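Local coordinates for protein tryptophan--tRNA ligase (Mycoplasma pneumoniae, PDB 2YY5) that probably catalyses the ATP-dependent attachment of tryptophan to tRNA(Trp), working as a homodimeric aminoacyl-tRNA synthetase, at residues L86-M97 / A137-Y146; I227-I238 / K282-T292. The protein carries 1 engineered substitution. All blocks are in the same frame, centred on the assembly; numbering follows the deposited sequence.

The two contacts come in series along the chain: interaction 1 (86-97 with 137-146) closes before interaction 2 (227-238 with 282-292) opens. They lie on opposite sides of the chain's centre, with contact centres about 44 Å apart and nearest atoms about 27 Å apart; they do not touch, and they use different helices. Interaction 1 pairs helices 87-98 and 131-144, is fully buried, and supplies two residues of the pocket that holds the tryptophyl-sulfamoyl-adenosine. Interaction 2 is partly exposed. One therefore helps form the tryptophan site, whereas the other joins the end of helix 220-228 and the loop after it to the start of helix 284-308, away from the indole end of the ligand.

Interaction 1. Residues L86-M97 / A137-Y146; sequences LLEHSMMGYLMM and ALMAGDILLY. With WSA (5'-O-[(L-tryptophylamino)sulfonyl]adenosine), chain J.
His89 turns its imidazole beside its own backbone N (chi1 -81°), and Asp142 swings its carboxylate likewise (chi1 -59°), so that the side chains meet at about a right angle between packed helices of the class-I Rossmann-type catalytic domain. The resulting His-carboxylate hydrogen bond, His89 ND1 to Asp142 OD1, measures 2.7 Å with an N-H...O angle of 159°, on the anti side of OD1 and well tilted from the carboxylate plane. The other oxygen, Asp142 OD2, accepts from the indole N11 of the bound tryptophyl-sulfamoyl-adenosine at 3.3 Å and from His46. His89 is a second-shell residue, probably helping to orient the carboxylate that accepts from the indole N-H.

The imidazole is also held at its far edge: His89 NE2 and Tyr146 OH share a hydrogen bond of 2.9 Å. Over one face, Leu145 CD1 stands 3.7 Å from the His89 ring centroid, a CH-pi contact almost on the ring normal.

Farther along, Gly93 and Gly141 allow a close approach, the axes coming within 7.4 Å and Gly93 CA lying 4.1 Å from Leu138 CA. Met96 is a knob among Ala137, Ala140, Gly141 and Leu144, its CG 3.6 Å from Ala140 CB.

Interaction 2. Residues I227-I238 / K282-T292; sequences IRQATTDSFNKI and KSYLDLKNALT
Tyr284 and Lys288, one helical turn apart, bury more surface here than any other residue, and both reach from the first turns of helix 284-308 into the loop that follows helix 220-228. Ser283, the N-cap residue, and Asp286 form a capping box around the first turn: Ser283 N donates to Asp286 OD1, and Asp286 N returns a weak bond to Ser283 OG. Met251 of helix 246-259 touches Ala230, Thr232 and Leu291.

The Tyr284 hydroxyl is gripped twice. It donates to Asp233 OD1 at 2.5 Å, arriving on the syn side of a carboxylate turned 84° from the ring plane. It also accepts from Lys237 N at 2.9 Å, an almost straight bond with an N-H...O angle of 172°. Phe235 N takes the anti side of the same Asp233 OD1, an Asx turn; one carboxylate oxygen thus receives both the phenol and the loop backbone. Ile238 CG1 packs 3.5 Å from Tyr284 CD2 near the ring plane, and Thr232 lines the CD1 edge.

Lys288 leaves its helix with CG beside the backbone N and runs fully extended beyond it. Its aliphatic chain passes Ile227 and Ala230 to bring NZ to the carbonyls of Arg228, the last helical residue, and Ala230 in the loop just after it, where the ammonium charge would probably be favoured. Lys288 NZ donates 2.8 Å to Ala230 O, tilted slightly from the carbonyl plane. To Arg228 O it comes from above that group's plane, 59° out of it.

Ile227, its side chain about 8 Å from that of Met203 in the predicted KMSKS region, packs against helix 284-308, its CG2 4.0 Å from Leu291 CD2.

Interaction 1. Residues L86-M97 / A137-Y146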
loop_
_atom_site.group_PDB
_atom_site.type_symbol
_atom_site.label_atom_id
_atom_site.label_comp_id
_atom_site.label_asym_id
_atom_site.label_seq_id
_atom_site.Cartn_x
_atom_site.Cartn_y
_atom_site.Cartn_z
ATOM N N LEU B 86 1.369 6.598 -11.891
ATOM C CA LEU B 86 1.387 5.168 -12.160
ATOM C C LEU B 86 0.846 4.288 -11.026
ATOM O O LEU B 86 1.518 4.058 -10.025
ATOM C CB LEU B 86 2.811 4.707 -12.499
ATOM C CG LEU B 86 3.387 5.104 -13.856
ATOM C CD1 LEU B 86 3.571 6.614 -13.912
ATOM C CD2 LEU B 86 4.719 4.388 -14.076
ATOM N N LEU B 87 -0.365 3.781 -11.189
ATOM C CA LEU B 87 -0.928 2.890 -10.186
ATOM C C LEU B 87 -0.004 1.687 -9.961
ATOM O O LEU B 87 -0.087 1.020 -8.920
ATOM C CB LEU B 87 -2.311 2.403 -10.635
ATOM C CG LEU B 87 -3.527 3.271 -10.287
ATOM C CD1 LEU B 87 -3.114 4.703 -10.023
ATOM C CD2 LEU B 87 -4.523 3.185 -11.411
ATOM N N GLU B 88 0.869 1.401 -10.933
ATOM C CA GLU B 88 1.794 0.273 -10.814
ATOM C C GLU B 88 2.687 0.415 -9.594
ATOM O O GLU B 88 3.156 -0.573 -9.045
ATOM C CB GLU B 88 2.686 0.136 -12.056
ATOM C CG GLU B 88 2.020 -0.464 -13.291
ATOM C CD GLU B 88 1.125 0.533 -13.988
ATOM O OE1 GLU B 88 0.507 0.183 -15.015
ATOM O OE2 GLU B 88 1.047 1.679 -13.505
ATOM N N HIS B 89 2.927 1.648 -9.168
ATOM C CA HIS B 89 3.771 1.876 -8.011
ATOM C C HIS B 89 3.097 1.419 -6.728
ATOM O O HIS B 89 3.695 0.692 -5.946
ATOM C CB HIS B 89 4.179 3.346 -7.947
ATOM C CG HIS B 89 5.330 3.673 -8.845
ATOM N ND1 HIS B 89 6.641 3.556 -8.440
ATOM C CD2 HIS B 89 5.371 4.005 -10.158
ATOM C CE1 HIS B 89 7.441 3.798 -9.467
ATOM N NE2 HIS B 89 6.694 4.071 -10.521
ATOM N N SER B 90 1.846 1.811 -6.531
ATOM C CA SER B 90 1.121 1.407 -5.337
ATOM C C SER B 90 0.998 -0.115 -5.296
ATOM O O SER B 90 1.128 -0.732 -4.236
ATOM C CB SER B 90 -0.278 2.037 -5.315
ATOM O OG SER B 90 -1.112 1.497 -6.328
ATOM N N MET B 91 0.763 -0.720 -6.455
ATOM C CA MET B 91 0.604 -2.165 -6.510
ATOM C C MET B 91 1.888 -2.907 -6.211
ATOM O O MET B 91 1.891 -3.844 -5.422
ATOM C CB MET B 91 0.055 -2.594 -7.869
ATOM C CG MET B 91 -0.222 -4.089 -7.978
ATOM S SD MET B 91 -1.091 -4.778 -6.546
ATOM C CE MET B 91 -2.779 -4.594 -7.028
ATOM N N MET B 92 2.981 -2.498 -6.840
ATOM C CA MET B 92 4.253 -3.163 -6.603
ATOM C C MET B 92 4.669 -2.927 -5.154
ATOM O O MET B 92 5.175 -3.833 -4.489
ATOM C CB MET B 92 5.325 -2.632 -7.570
ATOM C CG MET B 92 6.703 -3.290 -7.423
ATOM S SD MET B 92 6.715 -5.102 -7.648
ATOM C CE MET B 92 7.124 -5.217 -9.364
ATOM N N GLY B 93 4.430 -1.711 -4.666
ATOM C CA GLY B 93 4.784 -1.365 -3.300
ATOM C C GLY B 93 4.051 -2.250 -2.318
ATOM O O GLY B 93 4.577 -2.595 -1.250
ATOM N N TYR B 94 2.829 -2.626 -2.694
ATOM C CA TYR B 94 1.996 -3.492 -1.871
ATOM C C TYR B 94 2.547 -4.912 -1.822
ATOM O O TYR B 94 2.556 -5.539 -0.759
ATOM C CB TYR B 94 0.553 -3.510 -2.394
ATOM C CG TYR B 94 -0.386 -4.362 -1.559
ATOM C CD1 TYR B 94 -0.583 -5.717 -1.842
ATOM C CD2 TYR B 94 -1.034 -3.823 -0.457
ATOM C CE1 TYR B 94 -1.397 -6.502 -1.040
ATOM C CE2 TYR B 94 -1.847 -4.593 0.346
ATOM C CZ TYR B 94 -2.028 -5.927 0.061
ATOM O OH TYR B 94 -2.823 -6.666 0.903
ATOM N N LEU B 95 3.009 -5.426 -2.960
ATOM C CA LEU B 95 3.556 -6.783 -2.980
ATOM C C LEU B 95 4.782 -6.839 -2.088
ATOM O O LEU B 95 4.998 -7.812 -1.372
ATOM C CB LEU B 95 3.933 -7.208 -4.402
ATOM C CG LEU B 95 2.810 -7.236 -5.432
ATOM C CD1 LEU B 95 3.330 -7.845 -6.712
ATOM C CD2 LEU B 95 1.635 -8.036 -4.897
ATOM N N MET B 96 5.586 -5.785 -2.143
ATOM C CA MET B 96 6.786 -5.691 -1.326
ATOM C C MET B 96 6.386 -5.662 0.151
ATOM O O MET B 96 6.913 -6.432 0.957
ATOM C CB MET B 96 7.565 -4.429 -1.699
ATOM C CG MET B 96 8.928 -4.680 -2.341
ATOM S SD MET B 96 8.950 -5.755 -3.791
ATOM C CE MET B 96 9.818 -7.168 -3.126
ATOM N N MET B 97 5.432 -4.797 0.494
ATOM C CA MET B 97 4.951 -4.666 1.871
ATOM C C MET B 97 4.454 -5.985 2.485
ATOM O O MET B 97 4.799 -6.316 3.623
ATOM C CB MET B 97 3.835 -3.610 1.943
ATOM C CG MET B 97 3.242 -3.405 3.340
ATOM S SD MET B 97 2.013 -2.087 3.453
ATOM C CE MET B 97 0.680 -2.742 2.326
ATOM N N ALA B 137 9.187 0.029 1.925
ATOM C CA ALA B 137 8.780 -1.108 1.106
ATOM C C ALA B 137 8.286 -0.543 -0.228
ATOM O O ALA B 137 8.396 -1.190 -1.280
ATOM C CB ALA B 137 7.667 -1.900 1.798
ATOM N N LEU B 138 7.734 0.668 -0.171
ATOM C CA LEU B 138 7.256 1.350 -1.368
ATOM C C LEU B 138 8.498 1.614 -2.210
ATOM O O LEU B 138 8.491 1.439 -3.427
ATOM C CB LEU B 138 6.623 2.696 -1.015
ATOM C CG LEU B 138 5.393 3.151 -1.809
ATOM C CD1 LEU B 138 5.353 4.670 -1.807
ATOM C CD2 LEU B 138 5.419 2.609 -3.237
ATOM N N MET B 139 9.567 2.030 -1.542
ATOM C CA MET B 139 10.820 2.328 -2.222
ATOM C C MET B 139 11.332 1.102 -2.948
ATOM O O MET B 139 11.666 1.164 -4.128
ATOM C CB MET B 139 11.884 2.826 -1.234
ATOM C CG MET B 139 13.082 3.438 -1.935
ATOM S SD MET B 139 14.148 4.420 -0.877
ATOM C CE MET B 139 15.635 4.328 -1.784
ATOM N N ALA B 140 11.388 -0.013 -2.233
ATOM C CA ALA B 140 11.849 -1.272 -2.800
ATOM C C ALA B 140 11.078 -1.541 -4.088
ATOM O O ALA B 140 11.652 -1.937 -5.102
ATOM C CB ALA B 140 11.615 -2.401 -1.800
ATOM N N GLY B 141 9.771 -1.307 -4.041
ATOM C CA GLY B 141 8.938 -1.521 -5.209
ATOM C C GLY B 141 9.236 -0.537 -6.321
ATOM O O GLY B 141 9.281 -0.918 -7.492
ATOM N N ASP B 142 9.442 0.729 -5.967
ATOM C CA ASP B 142 9.744 1.745 -6.972
ATOM C C ASP B 142 10.985 1.318 -7.743
ATOM O O ASP B 142 11.068 1.509 -8.952
ATOM C CB ASP B 142 10.011 3.115 -6.329
ATOM C CG ASP B 142 8.832 3.636 -5.507
ATOM O OD1 ASP B 142 7.660 3.512 -5.941
ATOM O OD2 ASP B 142 9.095 4.196 -4.421
ATOM N N ILE B 143 11.943 0.732 -7.034
ATOM C CA ILE B 143 13.182 0.273 -7.646
ATOM C C ILE B 143 12.920 -0.914 -8.566
ATOM O O ILE B 143 13.131 -0.837 -9.775
ATOM C CB ILE B 143 14.205 -0.179 -6.587
ATOM C CG1 ILE B 143 14.492 0.958 -5.603
ATOM C CG2 ILE B 143 15.485 -0.621 -7.267
ATOM C CD1 ILE B 143 15.246 0.497 -4.369
ATOM N N LEU B 144 12.445 -2.006 -7.975
ATOM C CA LEU B 144 12.179 -3.239 -8.703
ATOM C C LEU B 144 11.221 -3.175 -9.890
ATOM O O LEU B 144 11.221 -4.071 -10.735
ATOM C CB LEU B 144 11.723 -4.317 -7.718
ATOM C CG LEU B 144 12.817 -5.079 -6.954
ATOM C CD1 LEU B 144 14.196 -4.636 -7.407
ATOM C CD2 LEU B 144 12.651 -4.864 -5.472
ATOM N N LEU B 145 10.405 -2.130 -9.963
ATOM C CA LEU B 145 9.465 -1.994 -11.072
ATOM C C LEU B 145 10.207 -1.761 -12.386
ATOM O O LEU B 145 9.725 -2.124 -13.458
ATOM C CB LEU B 145 8.524 -0.814 -10.832
ATOM C CG LEU B 145 7.043 -1.089 -10.585
ATOM C CD1 LEU B 145 6.317 0.247 -10.388
ATOM C CD2 LEU B 145 6.459 -1.871 -11.758
ATOM N N TYR B 146 11.378 -1.143 -12.295
ATOM C CA TYR B 146 12.170 -0.840 -13.476
ATOM C C TYR B 146 13.411 -1.724 -13.614
ATOM O O TYR B 146 14.193 -1.553 -14.553
ATOM C CB TYR B 146 12.551 0.645 -13.459
ATOM C CG TYR B 146 11.337 1.534 -13.396
ATOM C CD1 TYR B 146 10.613 1.844 -14.550
ATOM C CD2 TYR B 146 10.830 1.961 -12.167
ATOM C CE1 TYR B 146 9.401 2.543 -14.480
ATOM C CE2 TYR B 146 9.620 2.660 -12.083
ATOM C CZ TYR B 146 8.909 2.943 -13.242
ATOM O OH TYR B 146 7.695 3.584 -13.161
HETATM C CD2 WSA J . 13.758 6.974 -3.885
HETATM C CE3 WSA J . 15.067 7.236 -4.273
HETATM C CZ3 WSA J . 15.732 6.335 -5.095
HETATM C CH2 WSA J . 15.088 5.178 -5.526
HETATM C CZ2 WSA J . 13.780 4.919 -5.135
HETATM C CE2 WSA J . 13.115 5.821 -4.312
HETATM N N11 WSA J . 11.883 5.842 -3.810
HETATM C CD1 WSA J . 11.716 6.949 -3.093
HETATM C CG WSA J . 12.835 7.670 -3.113
HETATM C CB WSA J . 13.049 9.018 -2.426
HETATM C CA WSA J . 14.152 8.942 -1.368
HETATM N NH3 WSA J . 13.830 7.924 -0.360
HETATM C C WSA J . 14.283 10.310 -0.694
HETATM O O WSA J . 13.467 10.662 0.152
HETATM N NS WSA J . 15.301 11.077 -1.070
HETATM S S WSA J . 15.002 12.636 -0.696
HETATM O O1S WSA J . 13.762 13.105 -1.397
HETATM O O2S WSA J . 14.797 12.782 0.784
HETATM O "O5'" WSA J . 16.146 13.376 -1.136
HETATM C "C5'" WSA J . 16.573 13.224 -2.494
HETATM C "C4'" WSA J . 18.019 12.740 -2.652
HETATM O "O4'" WSA J . 18.910 13.639 -1.969
HETATM C "C3'" WSA J . 18.275 11.346 -2.074
HETATM O "O3'" WSA J . 19.174 10.630 -2.926
HETATM C "C2'" WSA J . 18.968 11.678 -0.754
HETATM O "O2'" WSA J . 19.803 10.584 -0.360
HETATM C "C1'" WSA J . 19.844 12.832 -1.235
HETATM N N9 WSA J . 20.360 13.598 -0.075
HETATM C C8 WSA J . 19.609 14.095 0.904
HETATM N N7 WSA J . 20.373 14.776 1.754
HETATM C C5 WSA J . 21.627 14.710 1.311
HETATM C C4 WSA J . 21.618 13.950 0.149
HETATM N N3 WSA J . 22.776 13.732 -0.497
HETATM C C2 WSA J . 23.910 14.235 -0.039
HETATM N N1 WSA J . 23.949 14.964 1.062
HETATM C C6 WSA J . 22.833 15.223 1.759
HETATM N N6 WSA J . 22.874 15.972 2.860
HETATM O O HOH W 1 6.373 0.780 -5.874
#

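Interaction 2. Residues I227-I238 / K282-T292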
loop_
_atom_site.group_PDB
_atom_site.type_symbol
_atom_site.label_atom_id
_atom_site.label_comp_id
_atom_site.label_asym_id
_atom_site.label_seq_id
_atom_site.Cartn_x
_atom_site.Cartn_y
_atom_site.Cartn_z
ATOM N N ILE B 227 26.507 31.211 4.851
ATOM C CA ILE B 227 27.857 30.714 4.680
ATOM C C ILE B 227 28.838 31.466 5.566
ATOM O O ILE B 227 29.723 30.857 6.175
ATOM C CB ILE B 227 28.258 30.792 3.196
ATOM C CG1 ILE B 227 27.415 29.783 2.405
ATOM C CG2 ILE B 227 29.733 30.495 3.026
ATOM C CD1 ILE B 227 27.419 29.981 0.912
ATOM N N ARG B 228 28.666 32.780 5.664
ATOM C CA ARG B 228 29.541 33.595 6.497
ATOM C C ARG B 228 29.506 33.119 7.941
ATOM O O ARG B 228 30.475 33.274 8.673
ATOM C CB ARG B 228 29.104 35.053 6.466
ATOM C CG ARG B 228 29.997 35.966 7.286
ATOM C CD ARG B 228 31.011 36.636 6.393
ATOM N NE ARG B 228 30.324 37.442 5.387
ATOM C CZ ARG B 228 30.927 38.101 4.405
ATOM N NH1 ARG B 228 30.209 38.806 3.542
ATOM N NH2 ARG B 228 32.245 38.052 4.285
ATOM N N GLN B 229 28.376 32.546 8.341
ATOM C CA GLN B 229 28.179 32.058 9.704
ATOM C C GLN B 229 28.457 30.566 9.867
ATOM O O GLN B 229 28.274 30.016 10.957
ATOM C CB GLN B 229 26.739 32.305 10.155
ATOM C CG GLN B 229 26.210 33.707 9.978
ATOM C CD GLN B 229 24.711 33.755 10.210
ATOM O OE1 GLN B 229 23.938 33.101 9.501
ATOM N NE2 GLN B 229 24.290 34.516 11.211
ATOM N N ALA B 230 28.865 29.902 8.790
ATOM C CA ALA B 230 29.140 28.466 8.853
ATOM C C ALA B 230 30.125 28.172 9.972
ATOM O O ALA B 230 31.199 28.772 10.034
ATOM C CB ALA B 230 29.701 27.975 7.515
ATOM N N THR B 231 29.760 27.249 10.857
ATOM C CA THR B 231 30.631 26.895 11.969
ATOM C C THR B 231 31.889 26.184 11.462
ATOM O O THR B 231 31.813 25.259 10.651
ATOM C CB THR B 231 29.895 25.989 12.998
ATOM O OG1 THR B 231 29.588 24.729 12.406
ATOM C CG2 THR B 231 28.601 26.645 13.458
ATOM N N THR B 232 33.049 26.643 11.927
ATOM C CA THR B 232 34.325 26.056 11.528
ATOM C C THR B 232 34.985 25.401 12.742
ATOM O O THR B 232 34.460 24.439 13.299
ATOM C CB THR B 232 35.274 27.136 10.930
ATOM O OG1 THR B 232 35.450 28.198 11.876
ATOM C CG2 THR B 232 34.693 27.719 9.649
ATOM N N ASP B 233 36.129 25.929 13.155
ATOM C CA ASP B 233 36.857 25.403 14.304
ATOM C C ASP B 233 37.963 26.387 14.646
ATOM O O ASP B 233 38.127 27.391 13.953
ATOM C CB ASP B 233 37.451 24.027 13.973
ATOM C CG ASP B 233 38.326 24.048 12.732
ATOM O OD1 ASP B 233 39.343 24.771 12.730
ATOM O OD2 ASP B 233 37.997 23.342 11.755
ATOM N N SER B 234 38.720 26.111 15.704
ATOM C CA SER B 234 39.799 27.014 16.092
ATOM C C SER B 234 41.191 26.427 15.868
ATOM O O SER B 234 42.113 26.658 16.659
ATOM C CB SER B 234 39.632 27.465 17.556
ATOM O OG SER B 234 39.466 26.368 18.436
ATOM N N PHE B 235 41.334 25.678 14.774
ATOM C CA PHE B 235 42.608 25.057 14.404
ATOM C C PHE B 235 43.250 25.819 13.247
ATOM O O PHE B 235 44.405 25.587 12.905
ATOM C CB PHE B 235 42.400 23.603 13.961
ATOM C CG PHE B 235 41.915 22.694 15.050
ATOM C CD1 PHE B 235 42.658 22.522 16.218
ATOM C CD2 PHE B 235 40.723 21.986 14.901
ATOM C CE1 PHE B 235 42.221 21.657 17.226
ATOM C CE2 PHE B 235 40.276 21.120 15.899
ATOM C CZ PHE B 235 41.027 20.954 17.065
ATOM N N ASN B 236 42.482 26.724 12.651
ATOM C CA ASN B 236 42.926 27.524 11.514
ATOM C C ASN B 236 43.789 26.769 10.511
ATOM O O ASN B 236 44.961 27.090 10.306
ATOM C CB ASN B 236 43.656 28.782 11.991
ATOM C CG ASN B 236 44.093 29.671 10.840
ATOM O OD1 ASN B 236 45.196 29.529 10.315
ATOM N ND2 ASN B 236 43.219 30.583 10.430
ATOM N N LYS B 237 43.198 25.762 9.877
ATOM C CA LYS B 237 43.904 24.969 8.881
ATOM C C LYS B 237 42.907 24.447 7.859
ATOM O O LYS B 237 42.071 23.604 8.180
ATOM C CB LYS B 237 44.611 23.787 9.541
ATOM C CG LYS B 237 45.720 23.197 8.686
ATOM C CD LYS B 237 47.064 23.879 8.948
ATOM C CE LYS B 237 47.032 25.382 8.678
ATOM N NZ LYS B 237 48.280 26.058 9.145
ATOM N N ILE B 238 42.989 24.949 6.630
ATOM C CA ILE B 238 42.076 24.510 5.581
ATOM C C ILE B 238 42.610 23.269 4.877
ATOM O O ILE B 238 43.620 23.318 4.175
ATOM C CB ILE B 238 41.830 25.625 4.545
ATOM C CG1 ILE B 238 41.187 26.835 5.235
ATOM C CG2 ILE B 238 40.912 25.118 3.443
ATOM C CD1 ILE B 238 41.222 28.115 4.421
ATOM N N LYS B 282 45.737 31.097 3.301
ATOM C CA LYS B 282 44.551 31.927 3.486
ATOM C C LYS B 282 43.709 31.575 4.708
ATOM O O LYS B 282 43.862 30.504 5.298
ATOM C CB LYS B 282 43.707 31.874 2.211
ATOM C CG LYS B 282 44.508 32.280 0.986
ATOM C CD LYS B 282 43.743 32.110 -0.299
ATOM C CE LYS B 282 44.607 32.517 -1.484
ATOM N NZ LYS B 282 44.986 33.949 -1.433
ATOM N N SER B 283 42.818 32.490 5.080
ATOM C CA SER B 283 41.954 32.317 6.246
ATOM C C SER B 283 40.664 31.575 5.939
ATOM O O SER B 283 40.304 31.385 4.776
ATOM C CB SER B 283 41.587 33.676 6.825
ATOM O OG SER B 283 40.733 34.369 5.935
ATOM N N TYR B 284 39.973 31.159 6.997
ATOM C CA TYR B 284 38.701 30.460 6.852
ATOM C C TYR B 284 37.718 31.405 6.163
ATOM O O TYR B 284 36.816 30.976 5.442
ATOM C CB TYR B 284 38.148 30.060 8.223
ATOM C CG TYR B 284 38.802 28.847 8.858
ATOM C CD1 TYR B 284 38.368 28.374 10.098
ATOM C CD2 TYR B 284 39.818 28.145 8.206
ATOM C CE1 TYR B 284 38.920 27.234 10.670
ATOM C CE2 TYR B 284 40.376 27.001 8.769
ATOM C CZ TYR B 284 39.918 26.549 10.002
ATOM O OH TYR B 284 40.440 25.400 10.559
ATOM N N LEU B 285 37.897 32.701 6.375
ATOM C CA LEU B 285 37.004 33.663 5.753
ATOM C C LEU B 285 37.193 33.644 4.240
ATOM O O LEU B 285 36.247 33.884 3.496
ATOM C CB LEU B 285 37.252 35.069 6.309
ATOM C CG LEU B 285 37.386 35.187 7.834
ATOM C CD1 LEU B 285 36.315 34.350 8.541
ATOM C CD2 LEU B 285 38.771 34.715 8.244
ATOM N N ASP B 286 38.407 33.345 3.786
ATOM C CA ASP B 286 38.702 33.288 2.354
ATOM C C ASP B 286 37.999 32.097 1.714
ATOM O O ASP B 286 37.654 32.122 0.532
ATOM C CB ASP B 286 40.210 33.174 2.133
ATOM C CG ASP B 286 40.949 34.447 2.493
ATOM O OD1 ASP B 286 42.035 34.355 3.103
ATOM O OD2 ASP B 286 40.453 35.541 2.157
ATOM N N LEU B 287 37.801 31.052 2.512
ATOM C CA LEU B 287 37.129 29.841 2.063
ATOM C C LEU B 287 35.634 30.114 1.934
ATOM O O LEU B 287 35.011 29.736 0.940
ATOM C CB LEU B 287 37.375 28.698 3.062
ATOM C CG LEU B 287 36.656 27.355 2.878
ATOM C CD1 LEU B 287 36.966 26.760 1.510
ATOM C CD2 LEU B 287 37.089 26.401 3.978
ATOM N N LYS B 288 35.061 30.774 2.939
ATOM C CA LYS B 288 33.635 31.095 2.917
ATOM C C LYS B 288 33.312 31.998 1.741
ATOM O O LYS B 288 32.269 31.854 1.099
ATOM C CB LYS B 288 33.217 31.769 4.221
ATOM C CG LYS B 288 33.129 30.813 5.392
ATOM C CD LYS B 288 32.710 31.518 6.676
ATOM C CE LYS B 288 32.543 30.512 7.811
ATOM N NZ LYS B 288 32.227 31.166 9.104
ATOM N N ASN B 289 34.222 32.928 1.466
ATOM C CA ASN B 289 34.073 33.861 0.357
ATOM C C ASN B 289 33.975 33.137 -0.977
ATOM O O ASN B 289 33.081 33.416 -1.773
ATOM C CB ASN B 289 35.261 34.821 0.308
ATOM C CG ASN B 289 34.962 36.147 0.968
ATOM O OD1 ASN B 289 35.038 36.285 2.188
ATOM N ND2 ASN B 289 34.602 37.135 0.158
ATOM N N ALA B 290 34.907 32.215 -1.217
ATOM C CA ALA B 290 34.937 31.452 -2.458
ATOM C C ALA B 290 33.747 30.496 -2.549
ATOM O O ALA B 290 33.212 30.248 -3.636
ATOM C CB ALA B 290 36.245 30.682 -2.560
ATOM N N LEU B 291 33.338 29.960 -1.402
ATOM C CA LEU B 291 32.206 29.046 -1.350
ATOM C C LEU B 291 30.931 29.816 -1.656
ATOM O O LEU B 291 30.053 29.322 -2.364
ATOM C CB LEU B 291 32.097 28.405 0.033
ATOM C CG LEU B 291 30.920 27.446 0.235
ATOM C CD1 LEU B 291 31.008 26.309 -0.782
ATOM C CD2 LEU B 291 30.930 26.905 1.666
ATOM N N THR B 292 30.843 31.034 -1.127
ATOM C CA THR B 292 29.676 31.877 -1.347
ATOM C C THR B 292 29.518 32.277 -2.811
ATOM O O THR B 292 28.399 32.427 -3.291
ATOM C CB THR B 292 29.730 33.157 -0.482
ATOM O OG1 THR B 292 29.594 32.806 0.901
ATOM C CG2 THR B 292 28.608 34.106 -0.864
#